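Local coordinates for protein alanine dehydrogenase/pyridine nucleotide transhydrogenase (Mycobacterium smegmatis str. MC2 155, PDB 3P2Y) that probably catalyses hydride transfer between NADH and NADP coupled to proton translocation across a membrane, as part of a pyridine nucleotide transhydrogenase, at residues A[135-140]-A[370-375]; A[280-285]-A[308-313]; A[297-302]-A[324-329]. All blocks are in the same frame, centred on the assembly; numbering follows the deposited sequence.

Interaction 1: A[135-140]-A[370-375]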
loop_
_atom_site.group_PDB
_atom_site.type_symbol
_atom_site.label_atom_id
_atom_site.label_comp_id
_atom_site.label_asym_id
_atom_site.label_seq_id
_atom_site.Cartn_x
_atom_site.Cartn_y
_atom_site.Cartn_z
ATOM N N GLU A 135 12.486 9.702 -23.698
ATOM C CA GLU A 135 13.699 9.253 -22.998
ATOM C C GLU A 135 14.933 10.041 -23.432
ATOM O O GLU A 135 15.945 10.054 -22.709
ATOM C CB GLU A 135 13.980 7.754 -23.264
ATOM C CG GLU A 135 12.854 6.784 -22.906
ATOM C CD GLU A 135 11.983 6.411 -24.118
ATOM O OE1 GLU A 135 11.748 7.273 -24.997
ATOM O OE2 GLU A 135 11.485 5.267 -24.159
ATOM N N SER A 136 14.871 10.658 -24.614
ATOM C CA SER A 136 16.019 11.339 -25.229
ATOM C C SER A 136 16.000 12.855 -25.033
ATOM O O SER A 136 16.871 13.556 -25.579
ATOM C CB SER A 136 16.137 10.989 -26.722
ATOM O OG SER A 136 16.410 9.584 -26.872
ATOM N N ILE A 137 15.043 13.355 -24.241
ATOM C CA ILE A 137 15.033 14.762 -23.833
ATOM C C ILE A 137 16.341 15.002 -23.064
ATOM O O ILE A 137 16.645 14.289 -22.115
ATOM C CB ILE A 137 13.807 15.095 -22.916
ATOM C CG1 ILE A 137 12.478 14.910 -23.679
ATOM C CG2 ILE A 137 13.903 16.542 -22.350
ATOM C CD1 ILE A 137 12.233 15.950 -24.739
ATOM N N PRO A 138 17.142 15.976 -23.508
ATOM C CA PRO A 138 18.442 16.129 -22.846
ATOM C C PRO A 138 18.292 16.699 -21.445
ATOM O O PRO A 138 17.316 17.428 -21.166
ATOM C CB PRO A 138 19.217 17.080 -23.781
ATOM C CG PRO A 138 18.199 17.762 -24.606
ATOM C CD PRO A 138 16.997 16.843 -24.689
ATOM N N ARG A 139 19.249 16.357 -20.572
ATOM C CA ARG A 139 19.202 16.797 -19.186
ATOM C C ARG A 139 19.834 18.178 -19.085
ATOM O O ARG A 139 20.956 18.329 -18.610
ATOM C CB ARG A 139 19.939 15.808 -18.280
ATOM N N ILE A 140 19.101 19.171 -19.573
ATOM C CA ILE A 140 19.536 20.574 -19.594
ATOM C C ILE A 140 18.449 21.443 -18.954
ATOM O O ILE A 140 17.267 21.035 -18.870
ATOM C CB ILE A 140 19.872 21.073 -21.021
ATOM C CG1 ILE A 140 18.614 21.100 -21.917
ATOM C CG2 ILE A 140 21.033 20.236 -21.654
ATOM C CD1 ILE A 140 18.859 21.715 -23.307
ATOM N N ALA A 370 16.585 18.593 -31.632
ATOM C CA ALA A 370 17.556 17.754 -32.320
ATOM C C ALA A 370 17.924 16.484 -31.524
ATOM O O ALA A 370 18.002 15.394 -32.108
ATOM C CB ALA A 370 18.815 18.567 -32.656
ATOM N N ALA A 371 18.132 16.629 -30.215
ATOM C CA ALA A 371 18.552 15.496 -29.369
ATOM C C ALA A 371 17.449 14.455 -29.190
ATOM O O ALA A 371 17.732 13.253 -29.119
ATOM C CB ALA A 371 19.045 15.974 -28.002
ATOM N N SER A 372 16.197 14.909 -29.096
ATOM C CA SER A 372 15.092 13.964 -28.852
ATOM C C SER A 372 14.514 13.314 -30.120
ATOM O O SER A 372 13.807 12.313 -30.022
ATOM C CB SER A 372 13.970 14.604 -28.027
ATOM O OG SER A 372 13.351 15.679 -28.724
ATOM N N CYS A 373 14.792 13.881 -31.295
ATOM C CA CYS A 373 14.225 13.342 -32.542
ATOM C C CYS A 373 15.018 12.105 -32.924
ATOM O O CYS A 373 16.247 12.189 -33.075
ATOM C CB CYS A 373 14.326 14.377 -33.662
ATOM S SG CYS A 373 13.585 13.790 -35.191
ATOM N N ILE A 374 14.345 10.976 -33.082
ATOM C CA ILE A 374 15.037 9.729 -33.380
ATOM C C ILE A 374 15.019 9.380 -34.866
ATOM O O ILE A 374 15.626 8.387 -35.281
ATOM C CB ILE A 374 14.491 8.533 -32.548
ATOM C CG1 ILE A 374 13.014 8.233 -32.877
ATOM C CG2 ILE A 374 14.740 8.815 -31.054
ATOM C CD1 ILE A 374 12.496 6.879 -32.275
ATOM N N THR A 375 14.339 10.195 -35.656
ATOM C CA THR A 375 14.113 9.838 -37.071
ATOM C C THR A 375 14.967 10.675 -38.014
ATOM O O THR A 375 14.928 10.465 -39.229
ATOM C CB THR A 375 12.641 10.028 -37.475
ATOM O OG1 THR A 375 12.187 11.289 -36.978
ATOM C CG2 THR A 375 11.767 8.919 -36.890
#
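S136 and S372 bring the two backbones closest, their CA atoms 4.6 Å apart, where the short 3-10 segment ending at S136 meets the last turn of helix 367-372. No hydrogen bond spans the contact, and its 211 Å² of buried surface comes from van der Waals touching. S136 presses with its main chain and CB: its O lies 3.7 Å from S372 CA, while its CB reaches A371 O at 3.7 Å.

Two apolar approaches flank this. The P138 ring turns its CG and CD to the methyl of A371, with CG to A371 CB at 3.9 Å. I137 instead uses the far end of its longer branch: CG1 stands beside the backbone N (chi1 -64°) and the chain bends again at chi2, which carries CD1 to within 4.0 Å of S372 CB. S372 OG bonds back to I368 O, so its polar end is served inside the helix.

At the end of the helix S372, and beyond it I374, make backbone hydrogen bonds to A133 and A131. The arrangement is thus that of a C-terminal tail lying along strand 130-133, outermost within this chain in the parallel sheet of the N-terminal domain.

Interaction 2: A[280-285]-A[308-313]; sequences APRLVT and NCELTE
N308 meets A280-V284 with both its side chain and its carbonyl, and this is the tight half of the contact. Its ND2 donates to P281 O at 2.9 Å, with the acceptor close to the amide plane, and A280 CB packs against the same nitrogen. Two backbone donors converge on N308 O: L283 N at 2.8 Å, in the carbonyl plane on a lone pair, and V284 N at 3.0 Å, tilted 29° from that plane. The amide's rotation is fixed from outside as well, since OD1 bonds to T271 OG1 and ND2 has a second acceptor in A273 O. L283 CD1 lies alongside the amide carbon.

One residue on, V284 and C309 form a single beta bridge. E310 N returns a bond to V284 O at 3.0 Å, and V284 CG1 touches C309 SG at 3.7 Å. A type I turn, C309 to T312, then leads the chain away.

The outer side is looser. R282 starts away from the partner segment, but bends at chi2 and chi3 lay its guanidinium across the root of E310, with NH1 3.5 Å from E310 CB. The carboxylate is nearly parallel to the guanidinium, 18° apart, yet OE1 stays 4.1 Å from NH1 and well out of the guanidinium plane, so no N-H points at it. OE1 accepts instead from A286 N in the first turn of helix 286-290, whose N-cap, T285, uses OG1 to cap A288 N and also bonds through it to E260 OE1.

Directed bonds therefore define the inner half, whereas R282 and E310 meet by packing and by proximity of opposite charges, without a salt bridge; that arginine and the helix N-terminus would both be expected to stabilise the anionic carboxylate.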
loop_
_atom_site.group_PDB
_atom_site.type_symbol
_atom_site.label_atom_id
_atom_site.label_comp_id
_atom_site.label_asym_id
_atom_site.label_seq_id
_atom_site.Cartn_x
_atom_site.Cartn_y
_atom_site.Cartn_z
ATOM N N ALA A 280 20.387 -4.490 -15.382
ATOM C CA ALA A 280 20.421 -3.786 -14.114
ATOM C C ALA A 280 21.655 -4.217 -13.310
ATOM O O ALA A 280 21.994 -5.412 -13.288
ATOM C CB ALA A 280 19.147 -4.081 -13.343
ATOM N N PRO A 281 22.317 -3.260 -12.642
ATOM C CA PRO A 281 23.412 -3.587 -11.723
ATOM C C PRO A 281 22.949 -4.502 -10.581
ATOM O O PRO A 281 21.910 -4.228 -9.951
ATOM C CB PRO A 281 23.783 -2.225 -11.128
ATOM C CG PRO A 281 23.243 -1.217 -12.063
ATOM C CD PRO A 281 22.049 -1.808 -12.684
ATOM N N ARG A 282 23.724 -5.552 -10.299
ATOM C CA ARG A 282 23.459 -6.419 -9.153
ATOM C C ARG A 282 23.874 -5.746 -7.843
ATOM O O ARG A 282 25.046 -5.471 -7.624
ATOM C CB ARG A 282 24.169 -7.779 -9.342
ATOM C CG ARG A 282 23.922 -8.788 -8.238
ATOM C CD ARG A 282 22.469 -9.321 -8.222
ATOM N NE ARG A 282 22.014 -9.904 -9.490
ATOM C CZ ARG A 282 22.412 -11.085 -9.981
ATOM N NH1 ARG A 282 23.309 -11.836 -9.335
ATOM N NH2 ARG A 282 21.911 -11.512 -11.139
ATOM N N LEU A 283 22.909 -5.468 -6.975
ATOM C CA LEU A 283 23.189 -4.785 -5.711
ATOM C C LEU A 283 22.852 -5.613 -4.479
ATOM O O LEU A 283 23.375 -5.339 -3.386
ATOM C CB LEU A 283 22.416 -3.461 -5.644
ATOM C CG LEU A 283 22.634 -2.425 -6.757
ATOM C CD1 LEU A 283 21.548 -1.348 -6.673
ATOM C CD2 LEU A 283 24.006 -1.802 -6.639
ATOM N N VAL A 284 21.942 -6.572 -4.636
ATOM C CA VAL A 284 21.487 -7.396 -3.520
ATOM C C VAL A 284 21.735 -8.846 -3.924
ATOM O O VAL A 284 20.988 -9.422 -4.724
ATOM C CB VAL A 284 19.990 -7.165 -3.201
ATOM C CG1 VAL A 284 19.495 -8.102 -2.073
ATOM C CG2 VAL A 284 19.729 -5.671 -2.821
ATOM N N THR A 285 22.789 -9.426 -3.364
ATOM C CA THR A 285 23.112 -10.835 -3.632
ATOM C C THR A 285 22.090 -11.731 -2.956
ATOM O O THR A 285 21.366 -11.306 -2.042
ATOM C CB THR A 285 24.496 -11.198 -3.042
ATOM O OG1 THR A 285 24.468 -10.980 -1.625
ATOM C CG2 THR A 285 25.608 -10.365 -3.678
ATOM N N ASN A 308 17.880 -5.792 -9.627
ATOM C CA ASN A 308 19.057 -5.506 -8.817
ATOM C C ASN A 308 19.323 -6.637 -7.848
ATOM O O ASN A 308 20.411 -6.703 -7.256
ATOM C CB ASN A 308 18.865 -4.218 -7.999
ATOM C CG ASN A 308 18.597 -2.987 -8.877
ATOM O OD1 ASN A 308 17.608 -2.270 -8.680
ATOM N ND2 ASN A 308 19.459 -2.753 -9.866
ATOM N N CYS A 309 18.308 -7.490 -7.648
ATOM C CA CYS A 309 18.410 -8.586 -6.686
ATOM C C CYS A 309 18.513 -9.895 -7.437
ATOM O O CYS A 309 17.719 -10.176 -8.328
ATOM C CB CYS A 309 17.214 -8.619 -5.714
ATOM S SG CYS A 309 17.300 -9.920 -4.457
ATOM N N GLU A 310 19.500 -10.695 -7.050
ATOM C CA GLU A 310 19.736 -12.011 -7.650
ATOM C C GLU A 310 18.503 -12.942 -7.614
ATOM O O GLU A 310 18.310 -13.772 -8.507
ATOM C CB GLU A 310 20.948 -12.648 -6.946
ATOM C CG GLU A 310 21.327 -14.070 -7.350
ATOM C CD GLU A 310 22.600 -14.571 -6.637
ATOM O OE1 GLU A 310 23.191 -13.833 -5.796
ATOM O OE2 GLU A 310 22.996 -15.725 -6.922
ATOM N N LEU A 311 17.674 -12.798 -6.587
ATOM C CA LEU A 311 16.537 -13.698 -6.408
ATOM C C LEU A 311 15.243 -13.143 -7.018
ATOM O O LEU A 311 14.192 -13.774 -6.943
ATOM C CB LEU A 311 16.359 -14.019 -4.923
ATOM C CG LEU A 311 17.564 -14.713 -4.272
ATOM C CD1 LEU A 311 17.440 -14.715 -2.757
ATOM C CD2 LEU A 311 17.717 -16.149 -4.819
ATOM N N THR A 312 15.329 -11.956 -7.615
ATOM C CA THR A 312 14.147 -11.333 -8.206
ATOM C C THR A 312 13.525 -12.149 -9.321
ATOM O O THR A 312 14.226 -12.631 -10.230
ATOM C CB THR A 312 14.477 -9.905 -8.693
ATOM O OG1 THR A 312 14.575 -9.076 -7.544
ATOM C CG2 THR A 312 13.416 -9.350 -9.654
ATOM N N GLU A 313 12.210 -12.315 -9.231
ATOM C CA GLU A 313 11.414 -12.860 -10.330
ATOM C C GLU A 313 10.566 -11.718 -10.903
ATOM O O GLU A 313 9.578 -11.306 -10.278
ATOM C CB GLU A 313 10.555 -14.019 -9.826
ATOM C CG GLU A 313 11.406 -15.196 -9.320
ATOM C CD GLU A 313 10.580 -16.348 -8.761
ATOM O OE1 GLU A 313 9.433 -16.524 -9.224
ATOM O OE2 GLU A 313 11.092 -17.079 -7.862
#

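Interaction 3: A[297-302]-A[324-329]; sequences VVVDLA and TITSPL
V298 bonds to T324 and T326 on the neighbouring strand, and T326 in turn to D300, linking two parallel strands, 297-300 and 324-326, whose axes run 4.7 Å apart at 11°. V298 N donates to T324 O at 2.8 Å and T326 N to V298 O at 2.9 Å; D300 N to T326 O completes the run, each bond close to straight. V297 and V299 share a sheet face with T324 and T326, and V298 and I325 occupy the other. T326 CG2, set between its backbone N and carbonyl carbon, packs 3.9 Å from V299 CG2, while OG1, anti to N (chi1 -172°), bonds to T317 OG1.

Farther along, P328 fills in: its CG meets L301 CD2 at 3.9 Å. Water 1 links the two segments, donating to D300 O at 2.6 Å and to P328 O, and accepting from S327 OG. Water 2 similarly joins L301 O to P328 O.

The next shell fixes D300. CG anti to the backbone N (chi1 -175°) puts OD1 where A302 N donates to it at 3.0 Å, an Asx turn spanning D300 to A302. N308 N also bonds to OD1, whereas C309 N and T312 OG1 hold OD2, so the buried carboxylate is gripped at both oxygens.

Strand 268-271 lies parallel on the other side of 297-300, and strand 317-320 runs antiparallel beyond 323-326. Helix 148-167 covers T326, P328 and L301 through L163, L167 and A160, and L66 of the second subunit packs on T324.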
loop_
_atom_site.group_PDB
_atom_site.type_symbol
_atom_site.label_atom_id
_atom_site.label_comp_id
_atom_site.label_asym_id
_atom_site.label_seq_id
_atom_site.Cartn_x
_atom_site.Cartn_y
_atom_site.Cartn_z
ATOM N N VAL A 297 11.290 -6.979 3.456
ATOM C CA VAL A 297 10.873 -6.948 2.047
ATOM C C VAL A 297 11.952 -6.270 1.211
ATOM O O VAL A 297 12.495 -5.241 1.619
ATOM C CB VAL A 297 9.558 -6.108 1.859
ATOM C CG1 VAL A 297 9.105 -6.089 0.390
ATOM C CG2 VAL A 297 8.394 -6.655 2.731
ATOM N N VAL A 298 12.230 -6.836 0.035
ATOM C CA VAL A 298 13.058 -6.199 -0.972
ATOM C C VAL A 298 12.133 -5.805 -2.115
ATOM O O VAL A 298 11.461 -6.674 -2.703
ATOM C CB VAL A 298 14.150 -7.172 -1.544
ATOM C CG1 VAL A 298 14.949 -6.518 -2.729
ATOM C CG2 VAL A 298 15.116 -7.620 -0.427
ATOM N N VAL A 299 12.101 -4.511 -2.430
ATOM C CA VAL A 299 11.281 -4.011 -3.556
ATOM C C VAL A 299 12.287 -3.632 -4.651
ATOM O O VAL A 299 13.020 -2.645 -4.542
ATOM C CB VAL A 299 10.441 -2.784 -3.172
ATOM C CG1 VAL A 299 9.515 -2.378 -4.377
ATOM C CG2 VAL A 299 9.588 -3.056 -1.889
ATOM N N ASP A 300 12.351 -4.463 -5.687
ATOM C CA ASP A 300 13.327 -4.320 -6.772
ATOM C C ASP A 300 12.614 -3.679 -7.951
ATOM O O ASP A 300 11.690 -4.274 -8.535
ATOM C CB ASP A 300 13.849 -5.742 -7.103
ATOM C CG ASP A 300 14.973 -5.770 -8.138
ATOM O OD1 ASP A 300 15.223 -4.780 -8.858
ATOM O OD2 ASP A 300 15.570 -6.870 -8.273
ATOM N N LEU A 301 12.993 -2.444 -8.292
ATOM C CA LEU A 301 12.335 -1.732 -9.388
ATOM C C LEU A 301 12.945 -2.019 -10.749
ATOM O O LEU A 301 12.454 -1.522 -11.758
ATOM C CB LEU A 301 12.354 -0.212 -9.183
ATOM C CG LEU A 301 11.722 0.315 -7.878
ATOM C CD1 LEU A 301 11.532 1.839 -7.967
ATOM C CD2 LEU A 301 10.405 -0.385 -7.625
ATOM N N ALA A 302 13.993 -2.828 -10.776
ATOM C CA ALA A 302 14.777 -3.031 -12.011
ATOM C C ALA A 302 14.470 -4.360 -12.741
ATOM O O ALA A 302 15.279 -4.830 -13.561
ATOM C CB ALA A 302 16.283 -2.910 -11.695
ATOM N N THR A 324 10.515 -11.372 1.699
ATOM C CA THR A 324 9.635 -11.165 0.541
ATOM C C THR A 324 10.429 -10.384 -0.509
ATOM O O THR A 324 11.034 -9.360 -0.196
ATOM C CB THR A 324 8.356 -10.385 0.937
ATOM O OG1 THR A 324 7.609 -11.135 1.906
ATOM C CG2 THR A 324 7.447 -10.084 -0.290
ATOM N N ILE A 325 10.468 -10.884 -1.744
ATOM C CA ILE A 325 11.151 -10.204 -2.845
ATOM C C ILE A 325 10.113 -9.865 -3.906
ATOM O O ILE A 325 9.505 -10.777 -4.481
ATOM C CB ILE A 325 12.233 -11.118 -3.463
ATOM C CG1 ILE A 325 13.007 -11.842 -2.342
ATOM C CG2 ILE A 325 13.150 -10.311 -4.388
ATOM C CD1 ILE A 325 13.881 -10.904 -1.518
ATOM N N THR A 326 9.899 -8.575 -4.176
ATOM C CA THR A 326 8.834 -8.197 -5.112
ATOM C C THR A 326 9.400 -7.374 -6.255
ATOM O O THR A 326 10.323 -6.588 -6.039
ATOM C CB THR A 326 7.678 -7.473 -4.397
ATOM O OG1 THR A 326 6.580 -7.281 -5.308
ATOM C CG2 THR A 326 8.143 -6.087 -3.802
ATOM N N SER A 327 8.848 -7.556 -7.454
ATOM C CA SER A 327 9.407 -6.915 -8.640
ATOM C C SER A 327 8.310 -6.292 -9.500
ATOM O O SER A 327 7.944 -6.833 -10.576
ATOM C CB SER A 327 10.259 -7.938 -9.447
ATOM O OG SER A 327 10.733 -7.369 -10.653
ATOM N N PRO A 328 7.789 -5.134 -9.074
ATOM C CA PRO A 328 6.773 -4.455 -9.891
ATOM C C PRO A 328 7.359 -3.934 -11.174
ATOM O O PRO A 328 8.457 -3.385 -11.155
ATOM C CB PRO A 328 6.342 -3.262 -9.029
ATOM C CG PRO A 328 7.511 -3.015 -8.093
ATOM C CD PRO A 328 8.108 -4.412 -7.823
ATOM N N LEU A 329 6.623 -4.085 -12.271
ATOM C CA LEU A 329 7.155 -3.659 -13.576
ATOM C C LEU A 329 6.593 -2.343 -14.103
ATOM O O LEU A 329 7.186 -1.740 -15.022
ATOM C CB LEU A 329 6.972 -4.749 -14.629
ATOM C CG LEU A 329 7.736 -6.027 -14.276
ATOM C CD1 LEU A 329 7.325 -7.115 -15.270
ATOM C CD2 LEU A 329 9.309 -5.832 -14.263
HETATM O O HOH W 1 10.889 -4.641 -10.937
HETATM O O HOH W 2 9.504 -0.905 -11.634
#

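In the fold
Interactions 2 and 3 are neighbours, with centres 9 Å apart, and their segments alternate along the chain: 280-285, 297-302, 308-313, 324-329. The carboxylate of D300 belongs to interaction 3 but is bonded by residues of interaction 2, which ties the two together. Both belong to the mixed sheet of the C-terminal domain and the loops at its strand ends, near a glycine-rich pattern at G191, G193 and G196 consistent with a Rossmann-type dinucleotide-binding fold. Interaction 1 encloses both in sequence, joining 135-140 to 370-375, but its centre is 30 Å from each and it sits on the other sheet. The chain thus leaves the N-terminal domain, builds the second, and returns to the first.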